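Malate oxidoreductase (PDB 1VL6) probably catalyses the NAD-dependent oxidative decarboxylation of malate to pyruvate and carbon dioxide, as a malic enzyme. Local coordinates at residues F112-S117 against P133-I138; R150-L155 against I161-D166; I300-A305 against V313-S318. All coordinates share one frame; numbering follows the deposited sequence. Where two conformers were deposited one is given.

Contact 1: F112-S117 against P133-I138; sequences FPICLS and PSFGGI
Ser-134 OG accepts a hydrogen bond from Cys-115 N of a neighbouring subunit, and the reciprocal bond ties Cys-115 N of this chain to the neighbour's Ser-134; the two bonds join the subunits next to the hydrophobic meeting of Phe-135 with Ile-114 and Phe-112. The setting is the four-stranded parallel sheet of the malic enzyme N-terminal domain, in which strands 110-115 and 137-140 are joined by a beta-alpha-beta crossover through helix 121-130. They are not sheet neighbours: strand 71-76 runs between them, and the contact reaches across it, with Ala-73 of that strand touching both Ile-114 and Phe-135. This is a worked example of how long side chains can bridge an intervening strand that offers a small residue. The backbones stay well apart, Phe-112 CA lying 9.4 Å from Phe-135 CA, and only 116 Å² is buried.

Phe-112 was modelled in two conformers, so its details are less certain; its ring stacks with Phe-112 of the second subunit, at the subunit interface. In one of the conformers Phe-112 CD1 comes up to the edge of the Phe-135 ring, near its plane, at 4.2 Å from Phe-135 CE1. Phe-135, with CG anti to the carbonyl carbon (chi1 -60°), sends its ring out from the loop that precedes strand 137-140. Ile-114 and Phe-135 reach toward each other from opposite directions. Ile-114 likewise carries CG1 anti to its carbonyl carbon (chi1 -77°), and the nearly extended second torsion pushes CD1 out to the far end of the Phe-135 ring. There CD1 makes an oblique, purely apolar approach, 3.3 Å from Phe-135 CZ and 3.6 Å from Phe-135 CE2.

Contact 2: R150-L155 against I161-D166; sequences RILQRL and IPVFHD
Leu-152 and Val-163 pass alongside one another, pointing opposite ways, so that one branch of each lies beside the other instead of meeting it head on. They are the main packing pair of a beta-alpha-beta unit, strand 137-140, helix 147-158 and strand 163-165, in which the helix lies on the sheet and runs back against the last strand. The short axes are 8.5 Å apart and 163° from parallel, close to antiparallel. Nothing polar joins the segments; 202 Å² of mostly aliphatic surface does the work.

The leucine has CG anti to its backbone N (chi1 180°), which carries CD1 over the strand even though the CB itself does not point straight at it. CD1 then rests 3.9 Å from Val-163 CG1 and equally far from Val-163 O, and is also 4.1 Å from His-165 N. One methyl thus touches side chain and main chain together. Val-163 answers by dividing its two methyls: CG1, anti to the backbone N (chi1 -176°), touches both Leu-152 CD1 and Leu-155 CB, meeting them from directions roughly at right angles and lying 4.1 Å from the latter, while CG2 faces the helix backbone at Leu-155 O.

Phe-164, between Val-163 and His-165, leaves the other face of the strand and packs on Phe-330 and Ile-333 of helix 330-340. His-165 sets out toward the helix, but its ring turns off from it, and its ND1 is hydrogen-bonded to Gln-168 NE2. The histidine's share in the contact is therefore aliphatic, its CB lying 4.2 Å from Leu-152 CD1.

Contact 3: I300-A305 against V313-S318; sequences IDPELA and VATGRS
Pro-302 fills the packed side of this contact, its ring atoms CB and CG touching Val-313 and Thr-315 at the first turn of a helix. Pro-302 CB lies 3.8 Å from Val-313 CG1, and the proline's CG is 3.8 Å from Thr-315 CG2, Pro-302 and Thr-315 crossing at about a right angle. Val-313 keeps CG1 anti to its backbone N (chi1 177°), which leaves CG2 to meet Ala-305 CB, one turn along, at 4.1 Å. Within the NAD-binding domain this is the helix-to-strand half of a beta-alpha-beta unit, helix 302-307 leading back to strand 312-315 beside strand 289-292.

The outer side is looser. Glu-303 points away from the strand and, like Leu-304, is exposed. Here the bonds are local: Asp-301, the N-cap, accepts from Leu-304 N through OD2 at 3.1 Å, on the anti side and 26° out of the carboxylate plane. Thr-315 OG1 accepts from Arg-317 N at 2.8 Å, an ST turn. With both CG2 and OG1 absent, an alanine at Thr-315 would probably leave a gap beside Pro-302 CG and let the turn at Arg-317 N move more freely. The Arg-317 guanidinium itself turns to Asp-319 OD2 and Pro-296 O.

All three contacts are buried, yet they differ in what surrounds them. Contacts 1 and 2 serve one parallel sheet and touch directly: Ile-138 N probably bonds to Pro-162 O at 2.9 Å, and Phe-164 N to Ile-138 O at 3.0 Å, as neighbouring strands do. Contact 1 reaches from an outer strand across strand 71-76 to the loop leading into strand 137-140 and adjoins a subunit interface, so aromatic rings and polar bonds to another chain frame it; contact 2, untouched by other chains, is a helix-on-sheet aliphatic pairing. Contact 3 repeats that helix-on-strand pattern in the NAD-binding domain, its centre about 31 Å from that of contact 2, but with smaller side chains and local capping bonds along its exposed outer side.

Contact 1: F112-S117 against P133-I138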
# COMPACT_ATOMS: atom_id res chain seq x y z
N PHE A 112 12.59 0.71 -9.57
CA PHE A 112 12.53 2.16 -9.83
C PHE A 112 13.03 2.41 -11.27
O PHE A 112 14.02 1.84 -11.69
CB PHE A 112 13.37 2.95 -8.79
CG PHE A 112 12.93 2.71 -7.36
CD1 PHE A 112 13.36 1.58 -6.67
CD2 PHE A 112 12.04 3.58 -6.74
CE1 PHE A 112 12.91 1.31 -5.38
CE2 PHE A 112 11.59 3.33 -5.44
CZ PHE A 112 12.03 2.19 -4.76
N PRO A 113 12.30 3.21 -12.05
CA PRO A 113 12.76 3.57 -13.36
C PRO A 113 13.82 4.62 -13.33
O PRO A 113 13.63 5.65 -12.69
CB PRO A 113 11.53 4.16 -14.04
CG PRO A 113 10.42 3.93 -13.12
CD PRO A 113 10.94 3.72 -11.78
N ILE A 114 14.93 4.33 -14.02
CA ILE A 114 15.99 5.25 -14.21
C ILE A 114 16.26 5.42 -15.69
O ILE A 114 16.98 4.62 -16.30
CB ILE A 114 17.17 4.77 -13.43
CG1 ILE A 114 16.93 5.09 -11.96
CG2 ILE A 114 18.45 5.51 -13.87
CD1 ILE A 114 17.76 4.27 -11.07
N CYS A 115 15.65 6.45 -16.23
CA CYS A 115 15.67 6.77 -17.62
C CYS A 115 16.62 7.95 -17.82
O CYS A 115 16.37 9.09 -17.33
CB CYS A 115 14.26 7.15 -18.07
SG CYS A 115 13.10 5.76 -18.31
N LEU A 116 17.68 7.70 -18.57
CA LEU A 116 18.82 8.60 -18.65
C LEU A 116 18.79 9.42 -19.91
O LEU A 116 18.50 8.88 -20.99
CB LEU A 116 20.10 7.78 -18.67
CG LEU A 116 20.18 6.88 -17.45
CD1 LEU A 116 21.35 5.90 -17.61
CD2 LEU A 116 20.27 7.72 -16.17
N SER A 117 19.12 10.70 -19.81
CA SER A 117 19.28 11.52 -21.01
C SER A 117 20.70 11.48 -21.56
O SER A 117 21.17 12.45 -22.08
CB SER A 117 18.86 12.98 -20.78
OG SER A 117 19.45 13.49 -19.59
N PRO A 133 25.51 1.74 -4.91
CA PRO A 133 25.11 1.78 -3.50
C PRO A 133 23.63 1.87 -3.27
O PRO A 133 23.16 1.57 -2.18
CB PRO A 133 25.81 3.07 -2.97
CG PRO A 133 26.89 3.32 -3.91
CD PRO A 133 26.33 2.92 -5.24
N SER A 134 22.89 2.29 -4.29
CA SER A 134 21.45 2.55 -4.12
C SER A 134 20.53 1.38 -4.50
O SER A 134 19.31 1.45 -4.25
CB SER A 134 21.08 3.81 -4.92
OG SER A 134 21.89 4.91 -4.48
N PHE A 135 21.11 0.32 -5.06
CA PHE A 135 20.31 -0.81 -5.55
C PHE A 135 20.90 -2.16 -5.24
O PHE A 135 22.09 -2.30 -5.09
CB PHE A 135 20.12 -0.70 -7.05
CG PHE A 135 19.43 0.55 -7.46
CD1 PHE A 135 18.08 0.67 -7.31
CD2 PHE A 135 20.15 1.63 -7.94
CE1 PHE A 135 17.46 1.84 -7.67
CE2 PHE A 135 19.53 2.79 -8.29
CZ PHE A 135 18.19 2.91 -8.13
N GLY A 136 20.02 -3.15 -5.18
CA GLY A 136 20.44 -4.56 -5.07
C GLY A 136 20.68 -5.24 -6.39
O GLY A 136 21.25 -6.32 -6.42
N GLY A 137 20.23 -4.59 -7.47
CA GLY A 137 20.26 -5.16 -8.83
C GLY A 137 20.01 -4.12 -9.90
O GLY A 137 19.42 -3.09 -9.63
N ILE A 138 20.51 -4.36 -11.11
CA ILE A 138 20.29 -3.48 -12.24
C ILE A 138 19.61 -4.24 -13.37
O ILE A 138 20.11 -5.27 -13.82
CB ILE A 138 21.61 -2.98 -12.76
CG1 ILE A 138 22.44 -2.33 -11.65
CG2 ILE A 138 21.39 -2.05 -13.92
CD1 ILE A 138 22.05 -0.89 -11.30

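Contact 2: R150-L155 against I161-D166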
# COMPACT_ATOMS: atom_id res chain seq x y z
N ARG A 150 28.47 -4.24 -25.11
CA ARG A 150 29.58 -3.74 -24.30
C ARG A 150 29.03 -3.28 -22.95
O ARG A 150 29.66 -3.53 -21.91
CB ARG A 150 30.30 -2.57 -25.00
CG ARG A 150 31.75 -2.81 -25.48
CD ARG A 150 32.34 -1.67 -26.44
NE ARG A 150 32.12 -1.90 -27.89
CZ ARG A 150 31.05 -1.49 -28.65
NH1 ARG A 150 30.01 -0.81 -28.15
NH2 ARG A 150 31.00 -1.78 -29.95
N ILE A 151 27.86 -2.62 -22.97
CA ILE A 151 27.32 -2.09 -21.72
C ILE A 151 27.01 -3.22 -20.72
O ILE A 151 27.42 -3.17 -19.56
CB ILE A 151 26.09 -1.21 -21.98
CG1 ILE A 151 26.52 0.05 -22.74
CG2 ILE A 151 25.43 -0.81 -20.66
CD1 ILE A 151 25.37 0.93 -23.14
N LEU A 152 26.32 -4.25 -21.18
CA LEU A 152 26.06 -5.38 -20.30
C LEU A 152 27.33 -6.02 -19.77
O LEU A 152 27.45 -6.28 -18.61
CB LEU A 152 25.23 -6.44 -21.01
CG LEU A 152 24.90 -7.67 -20.16
CD1 LEU A 152 24.10 -7.19 -18.96
CD2 LEU A 152 24.12 -8.70 -20.99
N GLN A 153 28.28 -6.29 -20.65
CA GLN A 153 29.46 -7.02 -20.28
C GLN A 153 30.25 -6.23 -19.26
O GLN A 153 30.68 -6.78 -18.24
CB GLN A 153 30.29 -7.29 -21.51
CG GLN A 153 31.53 -8.16 -21.24
CD GLN A 153 32.78 -7.58 -21.91
OE1 GLN A 153 33.35 -6.55 -21.45
NE2 GLN A 153 33.21 -8.22 -23.00
N ARG A 154 30.43 -4.93 -19.51
CA ARG A 154 31.25 -4.13 -18.62
C ARG A 154 30.62 -4.02 -17.24
O ARG A 154 31.30 -4.17 -16.24
CB ARG A 154 31.48 -2.74 -19.19
CG ARG A 154 32.33 -2.70 -20.44
CD ARG A 154 33.81 -2.55 -20.22
NE ARG A 154 34.09 -1.36 -19.44
CZ ARG A 154 34.19 -0.12 -19.95
NH1 ARG A 154 34.08 0.11 -21.25
NH2 ARG A 154 34.40 0.89 -19.14
N LEU A 155 29.32 -3.76 -17.20
CA LEU A 155 28.66 -3.54 -15.93
C LEU A 155 28.63 -4.83 -15.14
O LEU A 155 28.86 -4.83 -13.92
CB LEU A 155 27.25 -2.98 -16.14
CG LEU A 155 27.22 -1.57 -16.76
CD1 LEU A 155 25.81 -1.14 -17.11
CD2 LEU A 155 27.85 -0.54 -15.86
N ILE A 161 26.66 -6.07 -7.93
CA ILE A 161 25.30 -6.44 -7.85
C ILE A 161 24.98 -6.99 -9.22
O ILE A 161 25.68 -6.65 -10.16
CB ILE A 161 24.39 -5.25 -7.53
CG1 ILE A 161 24.59 -4.07 -8.52
CG2 ILE A 161 24.62 -4.81 -6.18
CD1 ILE A 161 23.56 -2.91 -8.34
N PRO A 162 24.01 -7.87 -9.34
CA PRO A 162 23.72 -8.48 -10.62
C PRO A 162 23.22 -7.43 -11.60
O PRO A 162 22.59 -6.44 -11.19
CB PRO A 162 22.61 -9.52 -10.29
CG PRO A 162 21.96 -9.01 -9.05
CD PRO A 162 23.13 -8.40 -8.28
N VAL A 163 23.55 -7.64 -12.88
CA VAL A 163 23.08 -6.81 -13.94
C VAL A 163 22.54 -7.73 -15.00
O VAL A 163 23.21 -8.65 -15.41
CB VAL A 163 24.22 -6.05 -14.57
CG1 VAL A 163 23.72 -5.10 -15.64
CG2 VAL A 163 25.06 -5.32 -13.50
N PHE A 164 21.31 -7.44 -15.43
CA PHE A 164 20.55 -8.27 -16.34
C PHE A 164 19.99 -7.34 -17.40
O PHE A 164 19.48 -6.27 -17.04
CB PHE A 164 19.40 -8.87 -15.54
CG PHE A 164 18.49 -9.78 -16.32
CD1 PHE A 164 18.92 -11.04 -16.75
CD2 PHE A 164 17.19 -9.42 -16.57
CE1 PHE A 164 18.07 -11.89 -17.44
CE2 PHE A 164 16.31 -10.28 -17.27
CZ PHE A 164 16.76 -11.51 -17.70
N HIS A 165 20.07 -7.72 -18.67
CA HIS A 165 19.36 -7.01 -19.77
C HIS A 165 18.34 -7.93 -20.45
O HIS A 165 18.73 -8.89 -21.14
CB HIS A 165 20.36 -6.49 -20.80
CG HIS A 165 19.75 -5.70 -21.91
ND1 HIS A 165 20.41 -5.48 -23.09
CD2 HIS A 165 18.55 -5.08 -22.02
CE1 HIS A 165 19.64 -4.75 -23.89
NE2 HIS A 165 18.50 -4.50 -23.27
N ASP A 166 17.06 -7.68 -20.22
CA ASP A 166 16.00 -8.51 -20.78
C ASP A 166 16.17 -8.96 -22.20
O ASP A 166 16.10 -10.13 -22.49
CB ASP A 166 14.68 -7.77 -20.82
CG ASP A 166 13.97 -7.88 -19.59
OD1 ASP A 166 14.25 -7.09 -18.65
OD2 ASP A 166 13.14 -8.81 -19.49

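Contact 3: I300-A305 against V313-S318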
# COMPACT_ATOMS: atom_id res chain seq x y z
N ILE A 300 5.95 -14.08 -40.00
CA ILE A 300 4.86 -14.58 -40.84
C ILE A 300 3.64 -14.71 -40.00
O ILE A 300 3.77 -15.00 -38.83
CB ILE A 300 5.22 -15.92 -41.46
CG1 ILE A 300 4.07 -16.44 -42.32
CG2 ILE A 300 5.56 -16.92 -40.38
CD1 ILE A 300 4.45 -17.68 -43.17
N ASP A 301 2.47 -14.47 -40.58
CA ASP A 301 1.23 -14.60 -39.84
C ASP A 301 1.13 -16.03 -39.35
O ASP A 301 1.41 -16.94 -40.09
CB ASP A 301 0.03 -14.26 -40.71
CG ASP A 301 -1.28 -14.52 -40.00
OD1 ASP A 301 -1.64 -13.77 -39.05
OD2 ASP A 301 -1.99 -15.50 -40.30
N PRO A 302 0.81 -16.23 -38.08
CA PRO A 302 0.79 -17.58 -37.51
C PRO A 302 -0.19 -18.53 -38.17
O PRO A 302 0.16 -19.68 -38.41
CB PRO A 302 0.45 -17.37 -36.03
CG PRO A 302 0.73 -15.92 -35.74
CD PRO A 302 0.53 -15.19 -37.06
N GLU A 303 -1.40 -18.08 -38.45
CA GLU A 303 -2.36 -18.99 -39.09
C GLU A 303 -1.80 -19.37 -40.48
O GLU A 303 -1.71 -20.56 -40.83
CB GLU A 303 -3.76 -18.40 -39.16
CG GLU A 303 -4.80 -19.34 -39.76
CD GLU A 303 -4.97 -20.61 -38.96
OE1 GLU A 303 -4.70 -20.62 -37.74
OE2 GLU A 303 -5.38 -21.62 -39.57
N LEU A 304 -1.37 -18.36 -41.23
CA LEU A 304 -0.81 -18.59 -42.54
C LEU A 304 0.30 -19.65 -42.46
O LEU A 304 0.40 -20.55 -43.29
CB LEU A 304 -0.23 -17.30 -43.13
CG LEU A 304 0.37 -17.38 -44.54
CD1 LEU A 304 -0.57 -18.02 -45.55
CD2 LEU A 304 0.74 -16.02 -45.01
N ALA A 305 1.14 -19.53 -41.46
CA ALA A 305 2.18 -20.50 -41.29
C ALA A 305 1.63 -21.90 -41.05
O ALA A 305 2.15 -22.85 -41.65
CB ALA A 305 3.09 -20.09 -40.17
N VAL A 313 4.08 -23.21 -34.07
CA VAL A 313 4.26 -21.81 -34.35
C VAL A 313 4.24 -21.06 -33.01
O VAL A 313 3.39 -21.31 -32.12
CB VAL A 313 3.13 -21.30 -35.27
CG1 VAL A 313 3.26 -19.83 -35.51
CG2 VAL A 313 3.16 -22.04 -36.55
N ALA A 314 5.18 -20.15 -32.87
CA ALA A 314 5.25 -19.34 -31.68
C ALA A 314 5.48 -17.90 -32.06
O ALA A 314 6.11 -17.63 -33.07
CB ALA A 314 6.39 -19.84 -30.76
N THR A 315 4.97 -16.98 -31.25
CA THR A 315 5.26 -15.55 -31.46
C THR A 315 5.46 -14.83 -30.17
O THR A 315 5.40 -15.42 -29.09
CB THR A 315 4.17 -14.80 -32.20
OG1 THR A 315 3.21 -14.33 -31.25
CG2 THR A 315 3.46 -15.67 -33.17
N GLY A 316 5.72 -13.54 -30.30
CA GLY A 316 5.87 -12.67 -29.16
C GLY A 316 4.57 -12.11 -28.63
O GLY A 316 4.57 -11.52 -27.59
N ARG A 317 3.46 -12.35 -29.31
CA ARG A 317 2.16 -11.82 -28.88
C ARG A 317 1.29 -12.67 -27.95
O ARG A 317 1.40 -13.88 -27.94
CB ARG A 317 1.36 -11.49 -30.10
CG ARG A 317 2.11 -10.72 -31.14
CD ARG A 317 1.38 -10.79 -32.48
NE ARG A 317 0.01 -10.33 -32.27
CZ ARG A 317 -0.31 -9.05 -32.29
NH1 ARG A 317 0.60 -8.13 -32.54
NH2 ARG A 317 -1.56 -8.66 -32.06
N SER A 318 0.43 -12.02 -27.18
CA SER A 318 -0.55 -12.70 -26.31
C SER A 318 -1.81 -13.10 -27.09
O SER A 318 -2.62 -13.90 -26.66
CB SER A 318 -0.93 -11.80 -25.13
OG SER A 318 -1.36 -10.48 -25.50